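Local coordinates for cyanoglobin (Synechocystis sp., PDB 1S6A), which binds oxygen very tightly and reversibly at a single haem, as a monomeric group 1 truncated haemoglobin, at the protoporphyrin IX containing Fe site. Residues are numbered along the deposited sequence; one frame, centred on the assembly and turned at random.

The protoporphyrin IX containing Fe site. Residues 31, 34-35, 38, 43, 46-47, 50, 61, 63-64, 66, 69-70, 73, 79, 83-84, 87, 112, 117, 121. With HEM (protoporphyrin IX containing Fe), chain B; AZI (azide ion), chain C.
At the propionate end of this globin haem pocket, one carboxylate is gripped by both backbone and side chains. Its O2A accepts from Tyr61 OH at 2.8 Å and from the backbone N of Arg64, while the poorly ordered Arg64 guanidinium, its chain extended from CG to NE, appears to present NH1 edge-on to O1A as a salt bridge. His46, the distal haem ligand when no external ligand is bound, is here displaced from the iron by azide; with CG anti to its carbonyl carbon (chi1 -71°), its ring face lies beneath O2A. The other propionate is linked loosely through water 1 to the carbonyl of Ala69, whose small methyl, near CBA of the first propionate, probably lets the helix lie close to the haem.

At the centre, proximal His70 NE2 binds the iron at 2.1 Å, and azide N3 sits opposite, the angle between them 177°. On the far edge of the His70 ring, ND1 gives its N-H to a lone pair of Met66 O at 2.7 Å in the ring plane, which fixes the ring's rotation and may make the imidazole a stronger donor. Val121 CG1 packs on one ring face. On the distal side, Gln43 and Gln47 are both bent at chi2 but turn different atoms to the azide: Gln43 NE2 lies 3.4 Å from N2, whereas Gln47 as modelled faces N1 with OE1, not a donor, and keeps NE2 near CHB. Phe35 offers its ring face to methyl CMD and its CZ tip to azide N1; an alanine here would remove that face and tip and would probably loosen both the methyl and the ligand's outer end.

Towards the vinyl end, branched Val87 and Leu79 fit the irregular hydrocarbon edge, Leu79 CD1 reaching the vinyl carbon CAC at 3.3 Å. At the neighbouring pyrrole, His117, with CG anti to the backbone N (chi1 -172°), uses its nucleophilic nitrogen to anchor the haem covalently: NE2 is bonded at 1.7 Å to CAB, the inner carbon of the former vinyl group.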
# COMPACT_ATOMS: atom_id res chain seq x y z
N ILE A 31 4.72 1.45 12.90
CA ILE A 31 3.51 1.99 12.24
C ILE A 31 2.15 1.42 12.66
O ILE A 31 1.09 1.90 12.19
CB ILE A 31 3.67 1.86 10.71
CG1 ILE A 31 3.91 0.40 10.28
CG2 ILE A 31 4.76 2.90 10.14
CD1 ILE A 31 3.91 0.23 8.69
N PHE A 34 -0.95 3.58 13.82
CA PHE A 34 -1.73 4.36 12.82
C PHE A 34 -3.09 3.73 12.48
O PHE A 34 -4.03 4.42 12.05
CB PHE A 34 -0.91 4.64 11.54
CG PHE A 34 0.12 5.68 11.76
CD1 PHE A 34 -0.25 7.03 11.87
CD2 PHE A 34 1.45 5.34 11.94
CE1 PHE A 34 0.71 8.04 12.16
CE2 PHE A 34 2.42 6.34 12.23
CZ PHE A 34 2.04 7.69 12.28
N PHE A 35 -3.16 2.41 12.65
CA PHE A 35 -4.36 1.64 12.32
C PHE A 35 -5.26 1.35 13.50
O PHE A 35 -6.22 0.64 13.35
CB PHE A 35 -3.97 0.35 11.59
CG PHE A 35 -3.35 0.64 10.24
CD1 PHE A 35 -1.96 0.95 10.13
CD2 PHE A 35 -4.17 0.72 9.09
CE1 PHE A 35 -1.38 1.31 8.83
CE2 PHE A 35 -3.59 1.08 7.76
CZ PHE A 35 -2.21 1.34 7.66
N VAL A 38 -8.84 2.17 12.88
CA VAL A 38 -9.24 1.93 11.51
C VAL A 38 -10.01 0.60 11.37
O VAL A 38 -9.61 -0.43 11.91
CB VAL A 38 -8.00 1.94 10.57
CG1 VAL A 38 -8.39 1.48 9.16
CG2 VAL A 38 -7.35 3.35 10.57
N GLN A 43 -10.48 -1.26 5.21
CA GLN A 43 -9.13 -0.87 4.75
C GLN A 43 -8.58 -1.91 3.78
O GLN A 43 -8.02 -1.53 2.77
CB GLN A 43 -8.17 -0.69 5.94
CG GLN A 43 -6.71 -0.29 5.58
CD GLN A 43 -6.62 1.10 4.89
OE1 GLN A 43 -7.44 1.97 5.14
NE2 GLN A 43 -5.64 1.29 3.98
N HIS A 46 -10.44 -1.43 0.49
CA HIS A 46 -9.92 -0.24 -0.19
C HIS A 46 -8.54 -0.49 -0.83
O HIS A 46 -8.27 -0.06 -1.95
CB HIS A 46 -9.72 0.88 0.81
CG HIS A 46 -10.99 1.47 1.33
ND1 HIS A 46 -12.11 1.60 0.54
CD2 HIS A 46 -11.29 2.01 2.53
CE1 HIS A 46 -13.07 2.18 1.26
NE2 HIS A 46 -12.59 2.44 2.46
N GLN A 47 -7.65 -1.14 -0.09
CA GLN A 47 -6.27 -1.35 -0.59
C GLN A 47 -6.24 -2.35 -1.76
O GLN A 47 -5.47 -2.19 -2.72
CB GLN A 47 -5.34 -1.78 0.53
CG GLN A 47 -3.79 -1.80 0.15
CD GLN A 47 -3.25 -0.38 0.05
OE1 GLN A 47 -2.72 0.18 1.05
NE2 GLN A 47 -3.41 0.22 -1.10
N PHE A 50 -7.46 -0.24 -4.57
CA PHE A 50 -6.46 0.77 -4.93
C PHE A 50 -5.24 0.15 -5.65
O PHE A 50 -4.74 0.67 -6.64
CB PHE A 50 -5.98 1.61 -3.70
CG PHE A 50 -4.98 2.64 -4.09
CD1 PHE A 50 -5.43 3.86 -4.61
CD2 PHE A 50 -3.62 2.34 -4.11
CE1 PHE A 50 -4.54 4.80 -5.09
CE2 PHE A 50 -2.66 3.30 -4.61
CZ PHE A 50 -3.14 4.53 -5.10
N TYR A 61 -9.70 4.47 -9.41
CA TYR A 61 -9.92 4.01 -8.03
C TYR A 61 -11.21 4.65 -7.49
O TYR A 61 -11.36 5.87 -7.44
CB TYR A 61 -8.74 4.35 -7.11
CG TYR A 61 -9.00 4.05 -5.64
CD1 TYR A 61 -9.43 2.79 -5.24
CD2 TYR A 61 -8.81 5.04 -4.65
CE1 TYR A 61 -9.67 2.51 -3.96
CE2 TYR A 61 -9.03 4.75 -3.30
CZ TYR A 61 -9.48 3.46 -2.97
OH TYR A 61 -9.76 3.10 -1.67
N GLY A 63 -12.53 5.42 -4.43
CA GLY A 63 -12.31 5.69 -3.02
C GLY A 63 -11.59 7.04 -2.93
O GLY A 63 -11.55 7.77 -3.90
N ARG A 64 -11.01 7.36 -1.78
CA ARG A 64 -10.40 8.67 -1.56
C ARG A 64 -9.05 8.85 -2.25
O ARG A 64 -8.32 7.89 -2.48
CB ARG A 64 -10.17 8.93 -0.08
CG ARG A 64 -11.46 9.10 0.73
CD ARG A 64 -11.17 9.15 2.18
NE ARG A 64 -12.38 9.35 2.96
CZ ARG A 64 -13.17 8.36 3.47
NH1 ARG A 64 -12.90 7.06 3.25
NH2 ARG A 64 -14.23 8.69 4.20
N MET A 66 -5.19 10.03 -2.19
CA MET A 66 -4.19 9.78 -1.14
C MET A 66 -3.98 10.92 -0.15
O MET A 66 -3.75 10.68 1.06
CB MET A 66 -2.86 9.32 -1.74
CG MET A 66 -2.99 7.92 -2.40
SD MET A 66 -3.36 6.56 -1.32
CE MET A 66 -5.11 6.36 -1.58
N ALA A 69 -6.97 11.05 2.20
CA ALA A 69 -7.01 9.79 2.95
C ALA A 69 -6.09 9.85 4.16
O ALA A 69 -6.44 9.32 5.18
CB ALA A 69 -6.62 8.61 2.08
N HIS A 70 -4.92 10.51 4.01
CA HIS A 70 -3.88 10.49 5.03
C HIS A 70 -3.75 11.82 5.75
O HIS A 70 -2.99 11.90 6.66
CB HIS A 70 -2.51 10.03 4.45
CG HIS A 70 -2.58 8.68 3.79
ND1 HIS A 70 -3.00 8.52 2.48
CD2 HIS A 70 -2.39 7.43 4.27
CE1 HIS A 70 -3.02 7.23 2.17
NE2 HIS A 70 -2.68 6.55 3.25
N LEU A 73 -3.74 11.80 9.56
CA LEU A 73 -2.55 11.16 10.14
C LEU A 73 -1.36 12.13 10.19
O LEU A 73 -0.65 12.18 11.16
CB LEU A 73 -2.14 9.90 9.37
CG LEU A 73 -3.27 8.95 9.00
CD1 LEU A 73 -2.70 7.86 8.01
CD2 LEU A 73 -3.86 8.33 10.27
N LEU A 79 2.53 11.59 11.11
CA LEU A 79 2.87 10.73 9.95
C LEU A 79 4.01 11.38 9.13
O LEU A 79 3.87 12.53 8.66
CB LEU A 79 1.67 10.46 9.03
CG LEU A 79 1.92 9.50 7.83
CD1 LEU A 79 2.17 8.04 8.42
CD2 LEU A 79 0.76 9.54 6.79
N HIS A 83 7.74 6.54 8.53
CA HIS A 83 6.51 5.73 8.42
C HIS A 83 6.23 5.29 6.97
O HIS A 83 5.88 4.12 6.70
CB HIS A 83 5.33 6.54 8.96
CG HIS A 83 5.55 7.04 10.37
ND1 HIS A 83 5.35 8.35 10.74
CD2 HIS A 83 5.98 6.40 11.48
CE1 HIS A 83 5.62 8.49 12.02
NE2 HIS A 83 6.00 7.31 12.49
N PHE A 84 6.29 6.25 6.04
CA PHE A 84 6.21 5.95 4.63
C PHE A 84 7.21 4.85 4.20
O PHE A 84 6.81 3.88 3.55
CB PHE A 84 6.34 7.26 3.82
CG PHE A 84 6.05 7.10 2.37
CD1 PHE A 84 7.05 6.70 1.49
CD2 PHE A 84 4.77 7.37 1.87
CE1 PHE A 84 6.80 6.54 0.12
CE2 PHE A 84 4.51 7.20 0.53
CZ PHE A 84 5.51 6.79 -0.35
N VAL A 87 6.12 1.38 5.47
CA VAL A 87 5.00 0.85 4.67
C VAL A 87 5.49 0.26 3.34
O VAL A 87 5.16 -0.87 2.98
CB VAL A 87 3.90 1.95 4.41
CG1 VAL A 87 3.05 1.62 3.17
CG2 VAL A 87 2.97 2.03 5.60
N ALA A 112 5.19 2.52 -5.36
CA ALA A 112 5.03 2.89 -3.95
C ALA A 112 5.95 4.07 -3.56
O ALA A 112 5.64 4.82 -2.66
CB ALA A 112 5.29 1.67 -3.04
N HIS A 117 2.96 9.81 -5.31
CA HIS A 117 2.42 9.08 -4.18
C HIS A 117 2.85 9.63 -2.81
O HIS A 117 1.99 9.97 -1.99
CB HIS A 117 2.80 7.60 -4.24
CG HIS A 117 2.11 6.79 -3.20
ND1 HIS A 117 0.73 6.77 -3.08
CD2 HIS A 117 2.58 5.95 -2.25
CE1 HIS A 117 0.39 5.98 -2.09
NE2 HIS A 117 1.49 5.49 -1.55
N VAL A 121 0.48 11.38 0.10
CA VAL A 121 0.35 10.68 1.38
C VAL A 121 0.85 11.54 2.51
O VAL A 121 0.16 11.71 3.51
CB VAL A 121 1.10 9.31 1.40
CG1 VAL A 121 1.11 8.69 2.84
CG2 VAL A 121 0.46 8.34 0.42
CHA HEM B . -5.89 4.93 4.10
CHB HEM B . -3.19 3.31 0.41
CHC HEM B . 0.69 5.16 2.66
CHD HEM B . -1.85 4.45 6.76
C1A HEM B . -5.49 4.44 2.87
C2A HEM B . -6.38 4.00 1.83
C3A HEM B . -5.66 3.53 0.82
C4A HEM B . -4.27 3.67 1.17
CMA HEM B . -6.18 2.93 -0.51
CAA HEM B . -7.91 4.06 1.97
CBA HEM B . -8.43 5.23 1.11
CGA HEM B . -9.95 5.37 1.05
O1A HEM B . -10.55 5.72 2.08
O2A HEM B . -10.58 5.18 -0.03
C1B HEM B . -1.89 3.73 0.66
C2B HEM B . -0.80 3.70 -0.28
C3B HEM B . 0.28 4.23 0.32
C4B HEM B . -0.10 4.61 1.67
CMB HEM B . -0.92 3.14 -1.70
CAB HEM B . 1.73 4.40 -0.22
CBB HEM B . 2.53 3.29 -0.44
C1C HEM B . 0.42 5.08 4.03
C2C HEM B . 1.31 5.26 5.14
C3C HEM B . 0.59 5.00 6.28
C4C HEM B . -0.76 4.71 5.92
CMC HEM B . 2.80 5.62 5.00
CAC HEM B . 1.01 5.03 7.78
CBC HEM B . 2.06 4.36 8.23
C1D HEM B . -3.18 4.57 6.44
C2D HEM B . -4.26 4.66 7.40
C3D HEM B . -5.54 4.82 6.56
C4D HEM B . -5.10 4.81 5.20
CMD HEM B . -4.01 4.55 8.93
CAD HEM B . -7.00 4.96 7.01
CBD HEM B . -7.10 6.43 7.39
CGD HEM B . -8.37 6.58 8.17
O1D HEM B . -9.43 6.70 7.56
O2D HEM B . -8.36 6.55 9.41
NA HEM B . -4.18 4.20 2.47
NB HEM B . -1.43 4.31 1.81
NC HEM B . -0.80 4.76 4.56
ND HEM B . -3.73 4.70 5.17
FE HEM B . -2.54 4.52 3.52
N1 AZI C . -2.08 0.77 4.19
N2 AZI C . -2.31 1.83 3.95
N3 AZI C . -2.52 2.89 3.70
O HOH W 1 -9.58 8.38 5.03